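Local atomic coordinates of polyhedrin (Simulium ubiquitum cypovirus, PDB entry 5A9A), a protein that probably packs into the microcrystalline polyhedra that occlude cypovirus particles, and binds uridine 5'-triphosphate in these crystals. Residues Trp64-His75 against Leu99-Met107; Met151-Phe159 against Cys224-Asn235. All coordinates share one frame; numbering follows the deposited sequence.

Contact 1: Trp64-His75 against Leu99-Met107. With UTP (uridine 5'-triphosphate), chain B.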
loop_
_atom_site.group_PDB
_atom_site.type_symbol
_atom_site.label_atom_id
_atom_site.label_comp_id
_atom_site.label_asym_id
_atom_site.label_seq_id
_atom_site.Cartn_x
_atom_site.Cartn_y
_atom_site.Cartn_z
ATOM N N TRP A 64 -10.692 4.279 -10.367
ATOM C CA TRP A 64 -11.784 3.941 -11.270
ATOM C C TRP A 64 -11.733 2.471 -11.681
ATOM O O TRP A 64 -12.741 1.770 -11.635
ATOM C CB TRP A 64 -11.772 4.823 -12.518
ATOM C CG TRP A 64 -12.918 4.513 -13.420
ATOM C CD1 TRP A 64 -14.155 5.078 -13.390
ATOM C CD2 TRP A 64 -12.946 3.538 -14.467
ATOM N NE1 TRP A 64 -14.954 4.521 -14.358
ATOM C CE2 TRP A 64 -14.234 3.572 -15.034
ATOM C CE3 TRP A 64 -12.005 2.641 -14.982
ATOM C CZ2 TRP A 64 -14.607 2.746 -16.090
ATOM C CZ3 TRP A 64 -12.376 1.823 -16.036
ATOM C CH2 TRP A 64 -13.665 1.883 -16.579
ATOM N N ARG A 65 -10.551 2.010 -12.079
ATOM C CA ARG A 65 -10.377 0.635 -12.533
ATOM C C ARG A 65 -10.735 -0.360 -11.434
ATOM O O ARG A 65 -11.280 -1.427 -11.708
ATOM C CB ARG A 65 -8.931 0.411 -12.978
ATOM C CG ARG A 65 -8.711 -0.865 -13.775
ATOM C CD ARG A 65 -9.339 -0.771 -15.160
ATOM N NE ARG A 65 -9.029 -1.947 -15.971
ATOM C CZ ARG A 65 -8.384 -1.922 -17.135
ATOM N NH1 ARG A 65 -7.988 -0.773 -17.668
ATOM N NH2 ARG A 65 -8.150 -3.057 -17.780
ATOM N N ASP A 66 -10.426 -0.002 -10.189
ATOM C CA ASP A 66 -10.689 -0.874 -9.048
ATOM C C ASP A 66 -12.179 -1.111 -8.826
ATOM O O ASP A 66 -12.559 -2.009 -8.077
ATOM C CB ASP A 66 -10.083 -0.274 -7.774
ATOM C CG ASP A 66 -8.562 -0.258 -7.800
ATOM O OD1 ASP A 66 -7.971 -1.145 -8.446
ATOM O OD2 ASP A 66 -7.958 0.639 -7.172
ATOM N N MET A 67 -13.018 -0.306 -9.472
ATOM C CA MET A 67 -14.460 -0.394 -9.275
ATOM C C MET A 67 -15.059 -1.579 -10.023
ATOM O O MET A 67 -16.124 -2.076 -9.655
ATOM C CB MET A 67 -15.146 0.894 -9.753
ATOM C CG MET A 67 -14.676 2.171 -9.060
ATOM S SD MET A 67 -15.248 2.357 -7.355
ATOM C CE MET A 67 -16.966 2.811 -7.604
ATOM N N LEU A 68 -14.374 -2.032 -11.070
ATOM C CA LEU A 68 -14.949 -3.016 -11.982
ATOM C C LEU A 68 -15.106 -4.404 -11.359
ATOM O O LEU A 68 -14.382 -4.785 -10.437
ATOM C CB LEU A 68 -14.127 -3.108 -13.268
ATOM C CG LEU A 68 -13.941 -1.792 -14.027
ATOM C CD1 LEU A 68 -13.259 -2.050 -15.361
ATOM C CD2 LEU A 68 -15.271 -1.082 -14.239
ATOM N N TYR A 69 -16.063 -5.151 -11.900
ATOM C CA TYR A 69 -16.473 -6.445 -11.374
ATOM C C TYR A 69 -15.341 -7.474 -11.329
ATOM O O TYR A 69 -15.070 -8.060 -10.280
ATOM C CB TYR A 69 -17.623 -6.977 -12.233
ATOM C CG TYR A 69 -18.321 -8.196 -11.678
ATOM C CD1 TYR A 69 -18.871 -8.188 -10.404
ATOM C CD2 TYR A 69 -18.453 -9.347 -12.441
ATOM C CE1 TYR A 69 -19.525 -9.297 -9.903
ATOM C CE2 TYR A 69 -19.098 -10.463 -11.947
ATOM C CZ TYR A 69 -19.637 -10.430 -10.678
ATOM O OH TYR A 69 -20.281 -11.539 -10.181
ATOM N N MET A 70 -14.685 -7.698 -12.464
ATOM C CA MET A 70 -13.653 -8.727 -12.549
ATOM C C MET A 70 -12.426 -8.252 -13.321
ATOM O O MET A 70 -11.298 -8.379 -12.846
ATOM C CB MET A 70 -14.223 -9.991 -13.193
ATOM C CG MET A 70 -15.258 -10.687 -12.330
ATOM S SD MET A 70 -15.480 -12.425 -12.744
ATOM C CE MET A 70 -15.985 -13.066 -11.150
ATOM N N ASP A 71 -12.648 -7.714 -14.514
ATOM C CA ASP A 71 -11.554 -7.195 -15.321
ATOM C C ASP A 71 -10.611 -8.325 -15.736
ATOM O O ASP A 71 -9.408 -8.271 -15.476
ATOM C CB ASP A 71 -10.790 -6.129 -14.532
ATOM C CG ASP A 71 -10.280 -5.002 -15.409
ATOM O OD1 ASP A 71 -10.268 -5.158 -16.647
ATOM O OD2 ASP A 71 -9.889 -3.957 -14.851
ATOM N N LYS A 72 -11.166 -9.349 -16.379
ATOM C CA LYS A 72 -10.379 -10.479 -16.858
ATOM C C LYS A 72 -9.602 -10.110 -18.117
ATOM O O LYS A 72 -9.956 -9.158 -18.813
ATOM C CB LYS A 72 -11.289 -11.665 -17.173
ATOM C CG LYS A 72 -11.698 -12.508 -15.977
ATOM C CD LYS A 72 -12.830 -13.458 -16.354
ATOM C CE LYS A 72 -12.645 -14.019 -17.762
ATOM N NZ LYS A 72 -13.822 -14.802 -18.225
ATOM N N PRO A 73 -8.541 -10.875 -18.419
ATOM C CA PRO A 73 -7.746 -10.648 -19.631
ATOM C C PRO A 73 -8.598 -10.550 -20.898
ATOM O O PRO A 73 -8.288 -9.749 -21.779
ATOM C CB PRO A 73 -6.824 -11.878 -19.690
ATOM C CG PRO A 73 -7.344 -12.837 -18.652
ATOM C CD PRO A 73 -8.016 -11.996 -17.626
ATOM N N ALA A 74 -9.656 -11.350 -20.985
ATOM C CA ALA A 74 -10.519 -11.349 -22.164
ATOM C C ALA A 74 -11.218 -10.003 -22.357
ATOM O O ALA A 74 -11.619 -9.659 -23.470
ATOM C CB ALA A 74 -11.552 -12.465 -22.071
ATOM N N HIS A 75 -11.366 -9.247 -21.273
ATOM C CA HIS A 75 -12.077 -7.973 -21.327
ATOM C C HIS A 75 -11.151 -6.792 -21.037
ATOM O O HIS A 75 -11.615 -5.672 -20.825
ATOM C CB HIS A 75 -13.235 -7.976 -20.327
ATOM C CG HIS A 75 -14.148 -9.154 -20.465
ATOM N ND1 HIS A 75 -14.212 -10.163 -19.527
ATOM C CD2 HIS A 75 -15.033 -9.486 -21.435
ATOM C CE1 HIS A 75 -15.098 -11.064 -19.913
ATOM N NE2 HIS A 75 -15.610 -10.678 -21.067
ATOM N N LEU A 99 -20.476 0.284 -19.138
ATOM C CA LEU A 99 -19.909 -1.051 -19.034
ATOM C C LEU A 99 -20.849 -1.950 -18.240
ATOM O O LEU A 99 -21.421 -1.528 -17.235
ATOM C CB LEU A 99 -18.556 -1.014 -18.319
ATOM C CG LEU A 99 -17.334 -0.454 -19.047
ATOM C CD1 LEU A 99 -16.117 -0.569 -18.139
ATOM C CD2 LEU A 99 -17.084 -1.174 -20.360
ATOM N N PHE A 100 -21.009 -3.186 -18.699
ATOM C CA PHE A 100 -21.710 -4.200 -17.925
ATOM C C PHE A 100 -21.094 -4.343 -16.531
ATOM O O PHE A 100 -21.803 -4.611 -15.562
ATOM C CB PHE A 100 -21.651 -5.553 -18.645
ATOM C CG PHE A 100 -22.553 -5.651 -19.846
ATOM C CD1 PHE A 100 -23.690 -4.865 -19.959
ATOM C CD2 PHE A 100 -22.264 -6.544 -20.864
ATOM C CE1 PHE A 100 -24.515 -4.966 -21.067
ATOM C CE2 PHE A 100 -23.087 -6.650 -21.974
ATOM C CZ PHE A 100 -24.212 -5.861 -22.074
ATOM N N GLU A 101 -19.780 -4.154 -16.431
ATOM C CA GLU A 101 -19.055 -4.488 -15.204
ATOM C C GLU A 101 -18.798 -3.328 -14.242
ATOM O O GLU A 101 -18.082 -3.496 -13.251
ATOM C CB GLU A 101 -17.713 -5.141 -15.536
ATOM C CG GLU A 101 -17.827 -6.561 -16.058
ATOM C CD GLU A 101 -16.545 -7.350 -15.868
ATOM O OE1 GLU A 101 -15.648 -6.866 -15.145
ATOM O OE2 GLU A 101 -16.436 -8.455 -16.441
ATOM N N TYR A 102 -19.353 -2.156 -14.517
ATOM C CA TYR A 102 -19.234 -1.062 -13.563
ATOM C C TYR A 102 -20.426 -1.111 -12.610
ATOM O O TYR A 102 -21.562 -1.269 -13.046
ATOM C CB TYR A 102 -19.151 0.295 -14.265
ATOM C CG TYR A 102 -18.875 1.431 -13.309
ATOM C CD1 TYR A 102 -19.896 2.000 -12.565
ATOM C CD2 TYR A 102 -17.588 1.925 -13.139
ATOM C CE1 TYR A 102 -19.651 3.025 -11.683
ATOM C CE2 TYR A 102 -17.332 2.958 -12.260
ATOM C CZ TYR A 102 -18.371 3.503 -11.534
ATOM O OH TYR A 102 -18.136 4.530 -10.654
ATOM N N PRO A 103 -20.166 -0.986 -11.300
ATOM C CA PRO A 103 -21.219 -1.207 -10.301
ATOM C C PRO A 103 -22.329 -0.161 -10.337
ATOM O O PRO A 103 -22.147 0.923 -10.888
ATOM C CB PRO A 103 -20.457 -1.134 -8.973
ATOM C CG PRO A 103 -19.290 -0.265 -9.260
ATOM C CD PRO A 103 -18.895 -0.576 -10.678
ATOM N N VAL A 104 -23.471 -0.499 -9.748
ATOM C CA VAL A 104 -24.618 0.404 -9.707
ATOM C C VAL A 104 -24.803 1.018 -8.323
ATOM O O VAL A 104 -25.586 1.953 -8.152
ATOM C CB VAL A 104 -25.927 -0.320 -10.098
ATOM C CG1 VAL A 104 -25.936 -0.643 -11.584
ATOM C CG2 VAL A 104 -26.121 -1.583 -9.263
ATOM N N ALA A 105 -24.086 0.493 -7.335
ATOM C CA ALA A 105 -24.215 0.988 -5.970
ATOM C C ALA A 105 -23.115 0.437 -5.073
ATOM O O ALA A 105 -22.480 -0.567 -5.400
ATOM C CB ALA A 105 -25.582 0.621 -5.407
ATOM N N ILE A 106 -22.902 1.102 -3.941
ATOM C CA ILE A 106 -21.948 0.644 -2.938
ATOM C C ILE A 106 -22.641 0.530 -1.588
ATOM O O ILE A 106 -23.456 1.378 -1.228
ATOM C CB ILE A 106 -20.775 1.626 -2.763
ATOM C CG1 ILE A 106 -20.309 2.176 -4.111
ATOM C CG2 ILE A 106 -19.626 0.946 -2.027
ATOM C CD1 ILE A 106 -19.319 3.317 -3.976
ATOM N N MET A 107 -22.317 -0.520 -0.845
ATOM C CA MET A 107 -22.754 -0.630 0.538
ATOM C C MET A 107 -21.523 -0.767 1.420
ATOM O O MET A 107 -20.614 -1.546 1.118
ATOM C CB MET A 107 -23.678 -1.831 0.732
ATOM C CG MET A 107 -24.947 -1.776 -0.104
ATOM S SD MET A 107 -26.064 -3.143 0.258
ATOM C CE MET A 107 -25.085 -4.537 -0.290
HETATM P PA UTP B . -19.885 -8.271 -28.162
HETATM O O1A UTP B . -20.797 -7.143 -28.575
HETATM O O2A UTP B . -20.464 -9.587 -27.704
HETATM O O3A UTP B . -18.847 -8.559 -29.359
HETATM O "O5'" UTP B . -18.929 -7.736 -26.988
HETATM P PB UTP B . -18.300 -7.384 -30.315
HETATM O O1B UTP B . -16.993 -7.854 -30.903
HETATM O O2B UTP B . -19.425 -6.950 -31.220
HETATM O O3B UTP B . -17.964 -6.173 -29.307
HETATM P PG UTP B . -18.199 -4.638 -29.732
HETATM O O1G UTP B . -18.498 -4.717 -31.208
HETATM O O2G UTP B . -16.903 -3.951 -29.393
HETATM O O3G UTP B . -19.363 -4.226 -28.866
HETATM C "C5'" UTP B . -19.052 -8.234 -25.657
HETATM C "C4'" UTP B . -20.007 -7.348 -24.867
HETATM O "O4'" UTP B . -19.678 -7.324 -23.477
HETATM C "C1'" UTP B . -20.138 -6.085 -22.937
HETATM C "C2'" UTP B . -20.010 -5.067 -24.060
HETATM O "O2'" UTP B . -21.122 -4.166 -24.094
HETATM C "C3'" UTP B . -19.969 -5.901 -25.330
HETATM O "O3'" UTP B . -21.098 -5.616 -26.155
HETATM N N1 UTP B . -19.387 -5.722 -21.732
HETATM C C6 UTP B . -18.690 -6.653 -21.078
HETATM C C2 UTP B . -19.422 -4.402 -21.241
HETATM O O2 UTP B . -20.078 -3.533 -21.843
HETATM N N3 UTP B . -18.750 -4.074 -20.134
HETATM C C4 UTP B . -18.041 -4.993 -19.466
HETATM O O4 UTP B . -17.419 -4.673 -18.431
HETATM C C5 UTP B . -17.997 -6.304 -19.927
HETATM O O HOH W 1 -14.065 -9.765 -16.800
#

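Contact 2: Met151-Phe159 against Cys224-Asn235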
loop_
_atom_site.group_PDB
_atom_site.type_symbol
_atom_site.label_atom_id
_atom_site.label_comp_id
_atom_site.label_asym_id
_atom_site.label_seq_id
_atom_site.Cartn_x
_atom_site.Cartn_y
_atom_site.Cartn_z
ATOM N N MET A 151 -26.207 4.690 8.529
ATOM C CA MET A 151 -27.343 4.224 9.314
ATOM C C MET A 151 -26.872 3.366 10.483
ATOM O O MET A 151 -26.161 2.376 10.304
ATOM C CB MET A 151 -28.313 3.455 8.420
ATOM C CG MET A 151 -28.837 4.290 7.256
ATOM S SD MET A 151 -29.837 3.369 6.078
ATOM C CE MET A 151 -28.564 2.531 5.134
ATOM N N LYS A 152 -27.273 3.760 11.686
ATOM C CA LYS A 152 -26.809 3.116 12.906
ATOM C C LYS A 152 -27.529 1.791 13.136
ATOM O O LYS A 152 -28.754 1.746 13.209
ATOM C CB LYS A 152 -27.025 4.050 14.101
ATOM C CG LYS A 152 -26.356 3.596 15.391
ATOM C CD LYS A 152 -26.404 4.682 16.460
ATOM C CE LYS A 152 -25.889 4.163 17.797
ATOM N NZ LYS A 152 -25.751 5.240 18.818
ATOM N N CYS A 153 -26.754 0.717 13.250
ATOM C CA CYS A 153 -27.305 -0.607 13.510
ATOM C C CYS A 153 -27.152 -0.950 14.982
ATOM O O CYS A 153 -27.970 -1.675 15.545
ATOM C CB CYS A 153 -26.597 -1.662 12.658
ATOM S SG CYS A 153 -26.909 -1.512 10.887
ATOM N N SER A 154 -26.096 -0.424 15.595
ATOM C CA SER A 154 -25.835 -0.641 17.010
ATOM C C SER A 154 -24.701 0.269 17.450
ATOM O O SER A 154 -24.236 1.115 16.687
ATOM C CB SER A 154 -25.442 -2.093 17.270
ATOM O OG SER A 154 -24.138 -2.360 16.776
ATOM N N ALA A 155 -24.252 0.084 18.684
ATOM C CA ALA A 155 -23.108 0.819 19.197
ATOM C C ALA A 155 -21.819 0.376 18.506
ATOM O O ALA A 155 -20.806 1.075 18.563
ATOM C CB ALA A 155 -22.997 0.619 20.700
ATOM N N LEU A 156 -21.858 -0.782 17.851
ATOM C CA LEU A 156 -20.665 -1.345 17.217
ATOM C C LEU A 156 -20.587 -1.113 15.708
ATOM O O LEU A 156 -19.497 -1.148 15.132
ATOM C CB LEU A 156 -20.586 -2.853 17.468
ATOM C CG LEU A 156 -19.715 -3.355 18.619
ATOM C CD1 LEU A 156 -19.528 -4.857 18.478
ATOM C CD2 LEU A 156 -18.365 -2.655 18.641
ATOM N N GLY A 157 -21.725 -0.891 15.060
ATOM C CA GLY A 157 -21.745 -0.884 13.609
ATOM C C GLY A 157 -22.716 0.079 12.962
ATOM O O GLY A 157 -23.828 0.289 13.453
ATOM N N ARG A 158 -22.287 0.656 11.842
ATOM C CA ARG A 158 -23.144 1.509 11.027
ATOM C C ARG A 158 -23.018 1.100 9.565
ATOM O O ARG A 158 -22.022 0.494 9.173
ATOM C CB ARG A 158 -22.773 2.982 11.215
ATOM C CG ARG A 158 -22.783 3.419 12.670
ATOM C CD ARG A 158 -22.795 4.931 12.816
ATOM N NE ARG A 158 -22.806 5.333 14.220
ATOM C CZ ARG A 158 -22.736 6.591 14.647
ATOM N NH1 ARG A 158 -22.647 7.591 13.778
ATOM N NH2 ARG A 158 -22.755 6.846 15.948
ATOM N N PHE A 159 -24.027 1.445 8.768
ATOM C CA PHE A 159 -24.172 0.912 7.419
ATOM C C PHE A 159 -24.558 2.037 6.458
ATOM O O PHE A 159 -25.478 2.807 6.735
ATOM C CB PHE A 159 -25.248 -0.178 7.437
ATOM C CG PHE A 159 -25.318 -1.003 6.185
ATOM C CD1 PHE A 159 -24.428 -2.041 5.969
ATOM C CD2 PHE A 159 -26.294 -0.759 5.238
ATOM C CE1 PHE A 159 -24.505 -2.812 4.820
ATOM C CE2 PHE A 159 -26.376 -1.524 4.090
ATOM C CZ PHE A 159 -25.480 -2.552 3.880
ATOM N N CYS A 224 -22.382 -5.576 10.479
ATOM C CA CYS A 224 -23.757 -5.101 10.401
ATOM C C CYS A 224 -24.218 -5.030 8.951
ATOM O O CYS A 224 -23.435 -4.741 8.046
ATOM C CB CYS A 224 -23.937 -3.750 11.102
ATOM S SG CYS A 224 -23.228 -2.326 10.253
ATOM N N TYR A 225 -25.495 -5.319 8.737
ATOM C CA TYR A 225 -26.054 -5.321 7.397
ATOM C C TYR A 225 -27.524 -4.949 7.420
ATOM O O TYR A 225 -28.283 -5.441 8.248
ATOM C CB TYR A 225 -25.893 -6.695 6.747
ATOM C CG TYR A 225 -26.401 -6.731 5.325
ATOM C CD1 TYR A 225 -25.662 -6.166 4.292
ATOM C CD2 TYR A 225 -27.618 -7.322 5.014
ATOM C CE1 TYR A 225 -26.124 -6.185 2.991
ATOM C CE2 TYR A 225 -28.087 -7.349 3.713
ATOM C CZ TYR A 225 -27.336 -6.780 2.706
ATOM O OH TYR A 225 -27.796 -6.806 1.411
ATOM N N ILE A 226 -27.911 -4.074 6.499
ATOM C CA ILE A 226 -29.305 -3.723 6.292
ATOM C C ILE A 226 -29.669 -4.173 4.886
ATOM O O ILE A 226 -29.027 -3.768 3.918
ATOM C CB ILE A 226 -29.524 -2.205 6.436
ATOM C CG1 ILE A 226 -28.814 -1.689 7.692
ATOM C CG2 ILE A 226 -31.010 -1.885 6.475
ATOM C CD1 ILE A 226 -29.100 -0.237 8.011
ATOM N N ASP A 227 -30.683 -5.025 4.765
ATOM C CA ASP A 227 -30.986 -5.634 3.477
ATOM C C ASP A 227 -31.757 -4.690 2.566
ATOM O O ASP A 227 -32.074 -3.562 2.944
ATOM C CB ASP A 227 -31.741 -6.957 3.657
ATOM C CG ASP A 227 -33.091 -6.785 4.331
ATOM O OD1 ASP A 227 -33.791 -5.789 4.045
ATOM O OD2 ASP A 227 -33.460 -7.668 5.134
ATOM N N SER A 228 -32.054 -5.161 1.360
ATOM C CA SER A 228 -32.674 -4.331 0.332
ATOM C C SER A 228 -34.062 -3.829 0.729
ATOM O O SER A 228 -34.590 -2.903 0.112
ATOM C CB SER A 228 -32.760 -5.106 -0.984
ATOM O OG SER A 228 -33.428 -6.345 -0.806
ATOM N N ALA A 229 -34.650 -4.446 1.749
ATOM C CA ALA A 229 -35.956 -4.022 2.246
ATOM C C ALA A 229 -35.798 -3.107 3.459
ATOM O O ALA A 229 -36.769 -2.811 4.158
ATOM C CB ALA A 229 -36.803 -5.230 2.597
ATOM N N ALA A 230 -34.566 -2.666 3.696
ATOM C CA ALA A 230 -34.256 -1.750 4.790
ATOM C C ALA A 230 -34.418 -2.391 6.168
ATOM O O ALA A 230 -34.626 -1.690 7.157
ATOM C CB ALA A 230 -35.114 -0.493 4.692
ATOM N N VAL A 231 -34.320 -3.717 6.236
ATOM C CA VAL A 231 -34.374 -4.409 7.518
ATOM C C VAL A 231 -32.969 -4.714 8.022
ATOM O O VAL A 231 -32.132 -5.228 7.281
ATOM C CB VAL A 231 -35.156 -5.734 7.430
ATOM C CG1 VAL A 231 -35.207 -6.404 8.799
ATOM C CG2 VAL A 231 -36.561 -5.494 6.903
ATOM N N VAL A 232 -32.716 -4.394 9.285
ATOM C CA VAL A 232 -31.439 -4.714 9.910
ATOM C C VAL A 232 -31.386 -6.206 10.220
ATOM O O VAL A 232 -32.095 -6.687 11.104
ATOM C CB VAL A 232 -31.237 -3.925 11.216
ATOM C CG1 VAL A 232 -29.882 -4.249 11.828
ATOM C CG2 VAL A 232 -31.363 -2.427 10.961
ATOM N N ASP A 233 -30.544 -6.932 9.492
ATOM C CA ASP A 233 -30.440 -8.379 9.657
ATOM C C ASP A 233 -29.272 -8.755 10.562
ATOM O O ASP A 233 -29.267 -9.821 11.174
ATOM C CB ASP A 233 -30.283 -9.055 8.292
ATOM C CG ASP A 233 -31.518 -8.907 7.426
ATOM O OD1 ASP A 233 -32.637 -9.039 7.962
ATOM O OD2 ASP A 233 -31.368 -8.648 6.215
ATOM N N CYS A 234 -28.282 -7.873 10.637
ATOM C CA CYS A 234 -27.135 -8.074 11.511
ATOM C C CYS A 234 -26.679 -6.721 12.035
ATOM O O CYS A 234 -26.633 -5.751 11.283
ATOM C CB CYS A 234 -25.997 -8.761 10.752
ATOM S SG CYS A 234 -24.586 -9.216 11.778
ATOM N N ASN A 235 -26.348 -6.652 13.322
ATOM C CA ASN A 235 -25.975 -5.383 13.938
ATOM C C ASN A 235 -24.655 -5.436 14.707
ATOM O O ASN A 235 -24.309 -4.491 15.413
ATOM C CB ASN A 235 -27.100 -4.887 14.855
ATOM C CG ASN A 235 -27.406 -5.854 15.987
ATOM O OD1 ASN A 235 -26.619 -6.752 16.290
ATOM N ND2 ASN A 235 -28.558 -5.671 16.622
HETATM O O HOH W 2 -30.446 -3.086 15.729
#

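Contact 1: Trp64-His75 against Leu99-Met107
Through a single backbone bond, Y69 N to E101 O (2.9 Å), the loop 64-75 meets the type I turn from L99 to Y102, which runs on into strand 105-111; L68 and Y102, like Y69 and E101, pair at CA. The turn supplies L99, F100 and E101 to the UTP pocket of the polyhedrin, and the loop backs it. E101 is the hub. With CG anti to its carbonyl carbon (chi1 -73°) and the chain extended beyond it, its carboxylate reaches the bend at M70 and D71. There OE1 takes two amides: M70 N at 3.0 Å from above the carboxylate plane, D71 N at 3.2 Å on the syn lone pair. R65 holds D71 in a salt bridge, and H79 bonds the D71 carboxylate as well. Apolar packing fills the other end. The Y102 ring lies nearly parallel to the five-membered ring of W64 but slid aside, and M67 CB and L68 CD2 pack against it; W64 NE1 itself bonds Q167. L99 sits between W64 and the uracil, CD1 against W64 CH2 and CD2 at 3.4 Å from UTP N3. E101 N gives UTP O4 a weak bond, while a water bonded to H75 ND1 accepts from K72 N and donates to E101 OE2 at 2.7 Å.

Contact 2: Met151-Phe159 against Cys224-Asn235
Two antiparallel hairpins pack here: strands 151-152 and 157-159, at the border of the six-stranded sheet, and the separate hairpin 225-234, where D233 and C234 both face Y225 in a classic beta bulge. Apolar contacts dominate. I226 packs across M151 and F159, its CD1 3.8 Å from M151 CB and its CG1 3.6 Å from F159 CD2. C153 SG, placed beside its own backbone N (chi1 -67°), packs against that same CG1 and against C224 CB, with V232 CG1 at the margin. Around the F159 ring, the backbone N of I226 lies over the centre of one face, 3.7 Å above its plane. Y225 lies alongside F159 and points the same way, with ring planes 79° apart and CD1 3.6 Å from F159 CE1; its hydroxyl goes to E211. C224 SG comes close to the backbone at R158 O. Polar bonding gathers at the hairpin end. S154 OG accepts from L156 N in an ST turn. A water donates to C153 O and accepts weakly from N235 ND2, while N235 OD1 accepts from L237 N. The direct hydrogen bond across the contact is S154 OG donating to N235 O at a notably short 2.5 Å, nearly straight along the carbonyl bond.

How the contacts relate
Contacts 1 and 2 lie in series along the chain, about 25 Å apart between centres, yet both reach the six-stranded sheet, where strands 105-111 and 157-163 are neighbours. They touch there: M107 CB is 3.7 Å from F159 CZ, and M107 CE is 3.8 Å from Y225 CE1. Contact 1 lies farther from the centre of the chain, yet most of its touching residues are buried and none is fully exposed; contact 2 has exposed M151 and V232 at its margin. The polar half of contact 1 lies beside the nucleotide, the E101 carboxylate being turned into the loop. Contact 2, away from any ligand site, rests mainly on sulfur, aliphatic and ring packing between hairpins.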